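Putative surface-anchored fimbrial subunit (Corynebacterium diphtheriae, PDB 3HR6) forms the shaft of a surface pilus as its major pilin, built from tandem Ig-like modules, and probably serves cell adhesion. Local coordinates at residues R4-V9 with V88-N93; G36-L41 with V79-T84; T40-N45 with V102-G107. All blocks are in the same frame, centred on the assembly; numbering follows the deposited sequence. Where two conformers were deposited one is given.

Contact 1: R4-V9 with V88-N93; sequences RTSIAV and VAKFDN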
loop_
_atom_site.group_PDB
_atom_site.type_symbol
_atom_site.label_atom_id
_atom_site.label_comp_id
_atom_site.label_asym_id
_atom_site.label_seq_id
_atom_site.Cartn_x
_atom_site.Cartn_y
_atom_site.Cartn_z
ATOM N N ARG A 4 -42.984 9.032 15.616
ATOM C CA ARG A 4 -41.504 8.763 15.499
ATOM C C ARG A 4 -41.147 8.042 14.196
ATOM O O ARG A 4 -41.814 7.100 13.777
ATOM C CB ARG A 4 -40.973 8.024 16.729
ATOM C CG ARG A 4 -41.260 8.865 17.975
ATOM C CD ARG A 4 -40.292 8.654 19.108
ATOM N NE ARG A 4 -38.947 9.187 18.873
ATOM C CZ ARG A 4 -38.628 10.484 18.836
ATOM N NH1 ARG A 4 -39.559 11.428 18.950
ATOM N NH2 ARG A 4 -37.361 10.840 18.651
ATOM N N THR A 5 -40.063 8.500 13.587
ATOM C CA THR A 5 -39.766 8.174 12.211
ATOM C C THR A 5 -38.409 7.474 12.160
ATOM O O THR A 5 -37.710 7.399 13.165
ATOM C CB THR A 5 -39.813 9.481 11.364
ATOM O OG1 THR A 5 -40.040 9.181 9.982
ATOM C CG2 THR A 5 -38.537 10.295 11.528
ATOM N N SER A 6 -38.059 6.944 10.995
ATOM C CA SER A 6 -36.722 6.381 10.803
ATOM C C SER A 6 -36.269 6.609 9.372
ATOM O O SER A 6 -37.095 6.770 8.476
ATOM C CB SER A 6 -36.657 4.894 11.157
ATOM O OG SER A 6 -37.392 4.101 10.248
ATOM N N ILE A 7 -34.952 6.683 9.204
ATOM C CA ILE A 7 -34.310 6.736 7.891
ATOM C C ILE A 7 -33.406 5.528 7.747
ATOM O O ILE A 7 -32.463 5.344 8.517
ATOM C CB ILE A 7 -33.554 8.058 7.663
ATOM C CG1 ILE A 7 -34.533 9.235 7.707
ATOM C CG2 ILE A 7 -32.847 8.041 6.296
ATOM C CD1 ILE A 7 -33.894 10.544 8.060
ATOM N N ALA A 8 -33.703 4.707 6.738
ATOM C CA ALA A 8 -32.903 3.551 6.387
ATOM C C ALA A 8 -32.056 3.942 5.182
ATOM O O ALA A 8 -32.608 4.180 4.078
ATOM C CB ALA A 8 -33.821 2.403 6.044
ATOM N N VAL A 9 -30.743 4.028 5.383
ATOM C CA VAL A 9 -29.816 4.353 4.306
ATOM C C VAL A 9 -29.269 3.062 3.706
ATOM O O VAL A 9 -28.587 2.299 4.375
ATOM C CB VAL A 9 -28.621 5.220 4.785
ATOM C CG1 VAL A 9 -27.760 5.605 3.608
ATOM C CG2 VAL A 9 -29.093 6.463 5.530
ATOM N N VAL A 88 -27.946 -1.974 4.971
ATOM C CA VAL A 88 -28.658 -0.805 5.475
ATOM C C VAL A 88 -28.037 -0.216 6.739
ATOM O O VAL A 88 -27.538 -0.946 7.579
ATOM C CB VAL A 88 -30.134 -1.155 5.730
ATOM C CG1 VAL A 88 -30.328 -2.153 6.920
ATOM C CG2 VAL A 88 -30.985 0.111 5.944
ATOM N N ALA A 89 -28.052 1.115 6.842
ATOM C CA ALA A 89 -27.776 1.815 8.097
ATOM C C ALA A 89 -29.090 2.457 8.468
ATOM O O ALA A 89 -29.509 3.402 7.798
ATOM C CB ALA A 89 -26.682 2.866 7.922
ATOM N N LYS A 90 -29.769 1.900 9.470
ATOM C CA LYS A 90 -31.064 2.421 9.929
ATOM C C LYS A 90 -30.948 3.350 11.150
ATOM O O LYS A 90 -30.532 2.924 12.240
ATOM C CB LYS A 90 -32.042 1.285 10.265
ATOM C CG LYS A 90 -33.442 1.775 10.500
ATOM C CD LYS A 90 -34.468 0.655 10.547
ATOM C CE LYS A 90 -35.781 1.158 11.073
ATOM N NZ LYS A 90 -36.884 0.206 10.825
ATOM N N PHE A 91 -31.354 4.603 10.969
ATOM C CA PHE A 91 -31.390 5.588 12.045
ATOM C C PHE A 91 -32.830 5.634 12.540
ATOM O O PHE A 91 -33.694 6.162 11.859
ATOM C CB PHE A 91 -30.930 6.959 11.521
ATOM C CG PHE A 91 -29.520 6.969 11.022
ATOM C CD1 PHE A 91 -28.465 7.199 11.892
ATOM C CD2 PHE A 91 -29.230 6.715 9.682
ATOM C CE1 PHE A 91 -27.173 7.205 11.442
ATOM C CE2 PHE A 91 -27.918 6.704 9.233
ATOM C CZ PHE A 91 -26.897 6.943 10.108
ATOM N N ASP A 92 -33.070 5.048 13.717
ATOM C CA ASP A 92 -34.407 4.743 14.215
ATOM C C ASP A 92 -34.783 5.732 15.330
ATOM O O ASP A 92 -33.913 6.420 15.863
ATOM C CB ASP A 92 -34.423 3.289 14.723
ATOM C CG ASP A 92 -35.838 2.673 14.786
ATOM O OD1 ASP A 92 -36.864 3.386 14.664
ATOM O OD2 ASP A 92 -35.920 1.436 14.964
ATOM N N ASN A 93 -36.078 5.816 15.647
ATOM C CA ASN A 93 -36.586 6.625 16.774
ATOM C C ASN A 93 -36.272 8.131 16.603
ATOM O O ASN A 93 -35.815 8.802 17.543
ATOM C CB ASN A 93 -36.009 6.068 18.095
ATOM C CG ASN A 93 -36.821 6.447 19.309
ATOM O OD1 ASN A 93 -38.051 6.506 19.268
ATOM N ND2 ASN A 93 -36.133 6.670 20.431
#

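Contact 2: G36-L41 with V79-T84; sequences GMSFTL and VATKKT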
loop_
_atom_site.group_PDB
_atom_site.type_symbol
_atom_site.label_atom_id
_atom_site.label_comp_id
_atom_site.label_asym_id
_atom_site.label_seq_id
_atom_site.Cartn_x
_atom_site.Cartn_y
_atom_site.Cartn_z
ATOM N N GLY A 36 -20.604 -1.819 5.400
ATOM C CA GLY A 36 -19.463 -1.103 5.926
ATOM C C GLY A 36 -19.355 0.320 5.439
ATOM O O GLY A 36 -18.319 0.942 5.590
ATOM N N MET A 37 -20.424 0.829 4.807
ATOM C CA MET A 37 -20.410 2.199 4.318
ATOM C C MET A 37 -20.881 3.081 5.455
ATOM O O MET A 37 -21.893 2.794 6.084
ATOM C CB MET A 37 -21.275 2.341 3.068
ATOM C CG MET A 37 -20.769 1.523 1.900
ATOM S SD MET A 37 -19.246 2.165 1.215
ATOM C CE MET A 37 -17.986 1.034 1.850
ATOM N N SER A 38 -20.142 4.164 5.698
ATOM C CA SER A 38 -20.301 4.962 6.901
ATOM C C SER A 38 -21.056 6.237 6.585
ATOM O O SER A 38 -20.703 6.967 5.667
ATOM C CB SER A 38 -18.921 5.299 7.477
ATOM O OG SER A 38 -19.078 6.180 8.576
ATOM N N PHE A 39 -22.111 6.491 7.355
ATOM C CA PHE A 39 -22.944 7.635 7.183
ATOM C C PHE A 39 -23.153 8.344 8.485
ATOM O O PHE A 39 -23.331 7.711 9.515
ATOM C CB PHE A 39 -24.307 7.215 6.656
ATOM C CG PHE A 39 -24.266 6.689 5.267
ATOM C CD1 PHE A 39 -24.452 7.533 4.172
ATOM C CD2 PHE A 39 -24.071 5.346 5.048
ATOM C CE1 PHE A 39 -24.398 7.037 2.879
ATOM C CE2 PHE A 39 -24.024 4.846 3.785
ATOM C CZ PHE A 39 -24.192 5.695 2.681
ATOM N N THR A 40 -23.164 9.666 8.414
ATOM C CA THR A 40 -23.613 10.479 9.520
ATOM C C THR A 40 -24.969 11.116 9.157
ATOM O O THR A 40 -25.156 11.672 8.058
ATOM C CB THR A 40 -22.561 11.531 9.882
ATOM O OG1 THR A 40 -21.342 10.865 10.226
ATOM C CG2 THR A 40 -23.013 12.387 11.058
ATOM N N LEU A 41 -25.909 11.002 10.093
ATOM C CA LEU A 41 -27.182 11.684 10.027
ATOM C C LEU A 41 -27.109 12.995 10.813
ATOM O O LEU A 41 -26.700 13.007 11.965
ATOM C CB LEU A 41 -28.298 10.787 10.570
ATOM C CG LEU A 41 -29.724 11.307 10.357
ATOM C CD1 LEU A 41 -30.153 11.225 8.870
ATOM C CD2 LEU A 41 -30.706 10.555 11.261
ATOM N N VAL A 79 -26.788 13.796 14.648
ATOM C CA VAL A 79 -27.634 12.871 15.388
ATOM C C VAL A 79 -26.860 11.611 15.724
ATOM O O VAL A 79 -26.793 11.198 16.877
ATOM C CB VAL A 79 -28.876 12.438 14.579
ATOM C CG1 VAL A 79 -29.670 11.438 15.388
ATOM C CG2 VAL A 79 -29.749 13.634 14.184
ATOM N N ALA A 80 -26.281 10.986 14.704
ATOM C CA ALA A 80 -25.539 9.759 14.892
ATOM C C ALA A 80 -24.746 9.425 13.649
ATOM O O ALA A 80 -24.918 10.034 12.598
ATOM C CB ALA A 80 -26.473 8.613 15.233
ATOM N N THR A 81 -23.845 8.477 13.812
ATOM C CA THR A 81 -23.096 7.945 12.704
ATOM C C THR A 81 -23.108 6.427 12.798
ATOM O O THR A 81 -23.016 5.871 13.884
ATOM C CB THR A 81 -21.649 8.502 12.669
ATOM O OG1 THR A 81 -20.999 8.074 11.470
ATOM C CG2 THR A 81 -20.845 8.062 13.890
ATOM N N LYS A 82 -23.252 5.764 11.654
ATOM C CA LYS A 82 -23.094 4.313 11.626
ATOM C C LYS A 82 -22.775 3.762 10.251
ATOM O O LYS A 82 -22.893 4.439 9.235
ATOM C CB LYS A 82 -24.322 3.601 12.180
ATOM C CG LYS A 82 -25.576 3.857 11.446
ATOM C CD LYS A 82 -26.803 3.207 12.151
ATOM C CE LYS A 82 -27.190 3.921 13.430
ATOM N NZ LYS A 82 -28.353 3.294 14.129
ATOM N N LYS A 83 -22.414 2.491 10.252
ATOM C CA LYS A 83 -22.054 1.783 9.041
ATOM C C LYS A 83 -23.205 0.877 8.594
ATOM O O LYS A 83 -23.992 0.372 9.398
ATOM C CB LYS A 83 -20.795 0.956 9.285
ATOM C CG LYS A 83 -19.543 1.786 9.298
ATOM C CD LYS A 83 -18.339 0.933 9.681
ATOM C CE LYS A 83 -17.068 1.718 9.632
ATOM N NZ LYS A 83 -17.054 2.686 10.756
ATOM N N THR A 84 -23.329 0.703 7.293
ATOM C CA THR A 84 -24.351 -0.205 6.788
ATOM C C THR A 84 -23.984 -1.657 7.186
ATOM O O THR A 84 -22.792 -2.047 7.244
ATOM C CB THR A 84 -24.463 -0.084 5.270
ATOM O OG1 THR A 84 -23.166 -0.249 4.675
ATOM C CG2 THR A 84 -25.037 1.309 4.891
#

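Contact 3: T40-N45 with V102-G107; sequences TLYRVN and VQELNG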
loop_
_atom_site.group_PDB
_atom_site.type_symbol
_atom_site.label_atom_id
_atom_site.label_comp_id
_atom_site.label_asym_id
_atom_site.label_seq_id
_atom_site.Cartn_x
_atom_site.Cartn_y
_atom_site.Cartn_z
ATOM N N THR A 40 -23.164 9.666 8.414
ATOM C CA THR A 40 -23.613 10.479 9.520
ATOM C C THR A 40 -24.969 11.116 9.157
ATOM O O THR A 40 -25.156 11.672 8.058
ATOM C CB THR A 40 -22.561 11.531 9.882
ATOM O OG1 THR A 40 -21.342 10.865 10.226
ATOM C CG2 THR A 40 -23.013 12.387 11.058
ATOM N N LEU A 41 -25.909 11.002 10.093
ATOM C CA LEU A 41 -27.182 11.684 10.027
ATOM C C LEU A 41 -27.109 12.995 10.813
ATOM O O LEU A 41 -26.700 13.007 11.965
ATOM C CB LEU A 41 -28.298 10.787 10.570
ATOM C CG LEU A 41 -29.724 11.307 10.357
ATOM C CD1 LEU A 41 -30.153 11.225 8.870
ATOM C CD2 LEU A 41 -30.706 10.555 11.261
ATOM N N TYR A 42 -27.474 14.093 10.159
ATOM C CA TYR A 42 -27.641 15.407 10.779
ATOM C C TYR A 42 -29.080 15.870 10.669
ATOM O O TYR A 42 -29.745 15.619 9.643
ATOM C CB TYR A 42 -26.804 16.454 10.044
ATOM C CG TYR A 42 -25.308 16.228 10.114
ATOM C CD1 TYR A 42 -24.574 16.776 11.164
ATOM C CD2 TYR A 42 -24.633 15.507 9.141
ATOM C CE1 TYR A 42 -23.227 16.600 11.255
ATOM C CE2 TYR A 42 -23.269 15.332 9.206
ATOM C CZ TYR A 42 -22.570 15.875 10.295
ATOM O OH TYR A 42 -21.221 15.729 10.416
ATOM N N ARG A 43 -29.542 16.592 11.685
ATOM C CA ARG A 43 -30.828 17.303 11.619
ATOM C C ARG A 43 -30.603 18.712 11.065
ATOM O O ARG A 43 -29.645 19.377 11.451
ATOM C CB ARG A 43 -31.479 17.395 12.995
ATOM C CG ARG A 43 -32.824 18.155 12.987
ATOM C CD ARG A 43 -33.636 17.927 14.254
ATOM N NE ARG A 43 -33.706 16.500 14.573
ATOM C CZ ARG A 43 -33.079 15.887 15.585
ATOM N NH1 ARG A 43 -32.315 16.560 16.451
ATOM N NH2 ARG A 43 -33.222 14.567 15.731
ATOM N N VAL A 44 -31.444 19.139 10.129
ATOM C CA VAL A 44 -31.368 20.509 9.619
ATOM C C VAL A 44 -32.042 21.438 10.616
ATOM O O VAL A 44 -33.246 21.340 10.873
ATOM C CB VAL A 44 -31.972 20.649 8.229
ATOM C CG1 VAL A 44 -31.851 22.083 7.724
ATOM C CG2 VAL A 44 -31.266 19.707 7.274
ATOM N N ASN A 45 -31.250 22.340 11.189
ATOM C CA ASN A 45 -31.768 23.238 12.212
ATOM C C ASN A 45 -32.841 24.163 11.675
ATOM O O ASN A 45 -32.747 24.658 10.549
ATOM C CB ASN A 45 -30.633 24.059 12.834
ATOM C CG ASN A 45 -29.645 23.205 13.572
ATOM O OD1 ASN A 45 -28.593 23.683 14.004
ATOM N ND2 ASN A 45 -29.965 21.928 13.722
ATOM N N VAL A 102 -24.918 12.257 5.338
ATOM C CA VAL A 102 -23.564 12.490 4.823
ATOM C C VAL A 102 -22.797 11.178 4.820
ATOM O O VAL A 102 -22.483 10.642 5.868
ATOM C CB VAL A 102 -22.790 13.547 5.648
ATOM C CG1 VAL A 102 -21.352 13.715 5.118
ATOM C CG2 VAL A 102 -23.514 14.884 5.611
ATOM N N GLN A 103 -22.475 10.648 3.653
ATOM C CA GLN A 103 -21.535 9.528 3.615
ATOM C C GLN A 103 -20.140 10.019 3.987
ATOM O O GLN A 103 -19.705 11.074 3.534
ATOM C CB GLN A 103 -21.449 8.840 2.259
ATOM C CG GLN A 103 -20.687 7.525 2.381
ATOM C CD GLN A 103 -20.732 6.640 1.146
ATOM O OE1 GLN A 103 -21.347 6.973 0.117
ATOM N NE2 GLN A 103 -20.081 5.475 1.247
ATOM N N GLU A 104 -19.446 9.216 4.779
ATOM C CA GLU A 104 -18.150 9.585 5.331
ATOM C C GLU A 104 -17.048 8.792 4.646
ATOM O O GLU A 104 -17.288 7.812 3.956
ATOM C CB GLU A 104 -18.133 9.273 6.800
ATOM C CG GLU A 104 -19.222 9.995 7.610
ATOM C CD GLU A 104 -18.940 11.465 7.874
ATOM O OE1 GLU A 104 -18.112 12.085 7.184
ATOM O OE2 GLU A 104 -19.583 12.010 8.790
ATOM N N LEU A 105 -15.825 9.211 4.914
ATOM C CA LEU A 105 -14.634 8.640 4.317
ATOM C C LEU A 105 -14.005 7.532 5.164
ATOM O O LEU A 105 -12.924 7.031 4.826
ATOM C CB LEU A 105 -13.635 9.777 4.062
ATOM C CG LEU A 105 -13.993 10.739 2.932
ATOM C CD1 LEU A 105 -12.980 11.913 2.959
ATOM C CD2 LEU A 105 -14.012 10.054 1.572
ATOM N N ASN A 106 -14.670 7.152 6.267
ATOM C CA ASN A 106 -14.212 6.131 7.214
ATOM C C ASN A 106 -15.013 4.784 7.154
ATOM O O ASN A 106 -15.157 4.050 8.165
ATOM C CB ASN A 106 -14.226 6.702 8.631
ATOM C CG ASN A 106 -15.624 6.899 9.170
ATOM O OD1 ASN A 106 -16.566 7.020 8.394
ATOM N ND2 ASN A 106 -15.782 6.880 10.505
ATOM N N GLY A 107 -15.538 4.455 5.972
ATOM C CA GLY A 107 -16.166 3.142 5.753
ATOM C C GLY A 107 -15.155 2.022 5.830
ATOM O O GLY A 107 -13.951 2.293 5.871
HETATM O O HOH W 1 -19.968 14.733 8.441
#

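Contact 1: R4-V9 with V88-N93
I7 and F91 face each other as an antiparallel hydrogen-bonded pair, with I7 N to F91 O at 3.0 Å and F91 N to I7 O at 2.8 Å, the latter nearly straight at 170°. V9 and A89 repeat the pattern through V9 N to A89 O and A89 N to V9 O, and the non-hydrogen-bonded pair A8 and K90 lies between, its CA atoms 4.1 Å apart.

Apolar contact falls on both faces. On that of I7, V9, A89 and F91, V9 CG2 comes in the plane of the F91 ring to its edge, 3.9 Å from CE2. On the other, A8 CB meets V88 CG2 at 3.6 Å.

The polar grip is R4 on N93. R4 NE, placed by a bend at chi3 (70°), reaches N93 OD1 at 2.9 Å, an oxygen lying near the guanidinium plane, while NH2 takes N93 O at 2.8 Å; both nitrogens stand above the carbonyl planes they bind. S6 OG touches K90 CE but bonds to D134.

Strand 131-143 runs parallel to strand 5-13 on its other edge. With the strand axes here at 173°, this is antiparallel sheet pairing within the N-terminal module of an Ig-like pilin.

Contact 2: G36-L41 with V79-T84
T84 meets M37 with backbone and side chain together: M37 N donates to T84 OG1 at 2.9 Å, and T84 N returns a bond to M37 O at 2.8 Å. The hydroxyl is turned between the backbone N and the carbonyl carbon (chi1 53°), which sets it against M37 N and lets CG2 lie 3.8 Å from F39 CE2, oblique to that ring. OG1 also bonds V34 O, so it has two partners. G36 N adds an almost straight bond to T84 O, at 173°.

Farther along the strands F39 and K82 exchange two backbone bonds. In one of its two conformers T81 OG1, anti to its own backbone N, is brought within 3.1 Å of both F39 O and T40 OG1, so that bonding there is doubtful. S38 CB rests against the K83 side chain at CG, 4.0 Å away, while S38 OG bonds N106.

At the far end V79 and A80 both face L41, a classic beta bulge. L41 O takes V79 N at 2.8 Å and A80 N only weakly at 3.4 Å; L41 N donates a hydrogen bond to A80 O.

The two strands run antiparallel, their axes at 162°. Strand 97-103 flanks strand 38-44 on the edge away from strand 76-83. Side chains of F39 and L41 pack inward on strand 5-13, L41 also on strand 89-94, and K82 NZ bonds K90 O on that last strand.

Contact 3: T40-N45 with V102-G107
T40 and E104 come together through two torsions of the glutamate: chi1 of -59° sets CG anti to the carbonyl carbon and beside the backbone N, and chi2 of -76° then bends CD back toward the threonine. T40 OG1, itself beside its backbone N, donates to E104 OE2 over 2.5 Å, a short hydrogen bond that uses the carboxylate's anti lone pair, on the side away from OE1. T40 CB is drawn in as well, 3.2 Å from E104 OE2.

The same carboxylate oxygen has a second partner. A water donates to E104 OE2 at 2.8 Å and lies 2.5 Å from Y42 OH, in the plane of the phenol ring. It bridges two groups that do not bond directly, since Y42 OH and E104 OE2 are 4.4 Å apart. OE2 is thus gripped by a hydroxyl and a water, which would probably help keep the carboxylate ionised; the other oxygen, OE1, has a long, weak ion pair with R113.

These groups sit where strand 38-44 pairs with strand 97-103, inside the sheet of the N-terminal pilin module. T40 and V102 are an antiparallel hydrogen-bonded pair, T40 N reaching V102 O at 2.8 Å and V102 N reaching T40 O at 2.8 Å. Y42 pairs in turn with L100 through the backbone, and S38 with E104, carrying the pairing in both directions.

Apolar packing is confined to one spot: V102 CG2 lies 3.6 Å from Y42 CE2, oblique to the ring, with CD2 scarcely farther. The Y42 side chain also touches V76 and K78 of strand 76-83, which lies along the other edge of strand 38-44.

From the N terminus, strand 5-13 comes first, and contact 1 closes a long loop when strand 89-94 returns beside it. Strand 38-44 follows strand 5-13; contact 2 pairs it with strand 76-83, a shorter loop nested wholly inside that of contact 1. Contact 3 starts from the same strand but reaches past residues 88-93 to strand 97-103, so it crosses contact 1. Contacts 2 and 3 share T40 and L41 and place a partner on each edge of strand 38-44. F91 against L41 packs contact 1 onto the other two, I7 also touching L41. The three contacts join strands 5-13, 38-44, 76-83, 89-94 and 97-103 of the N-terminal module.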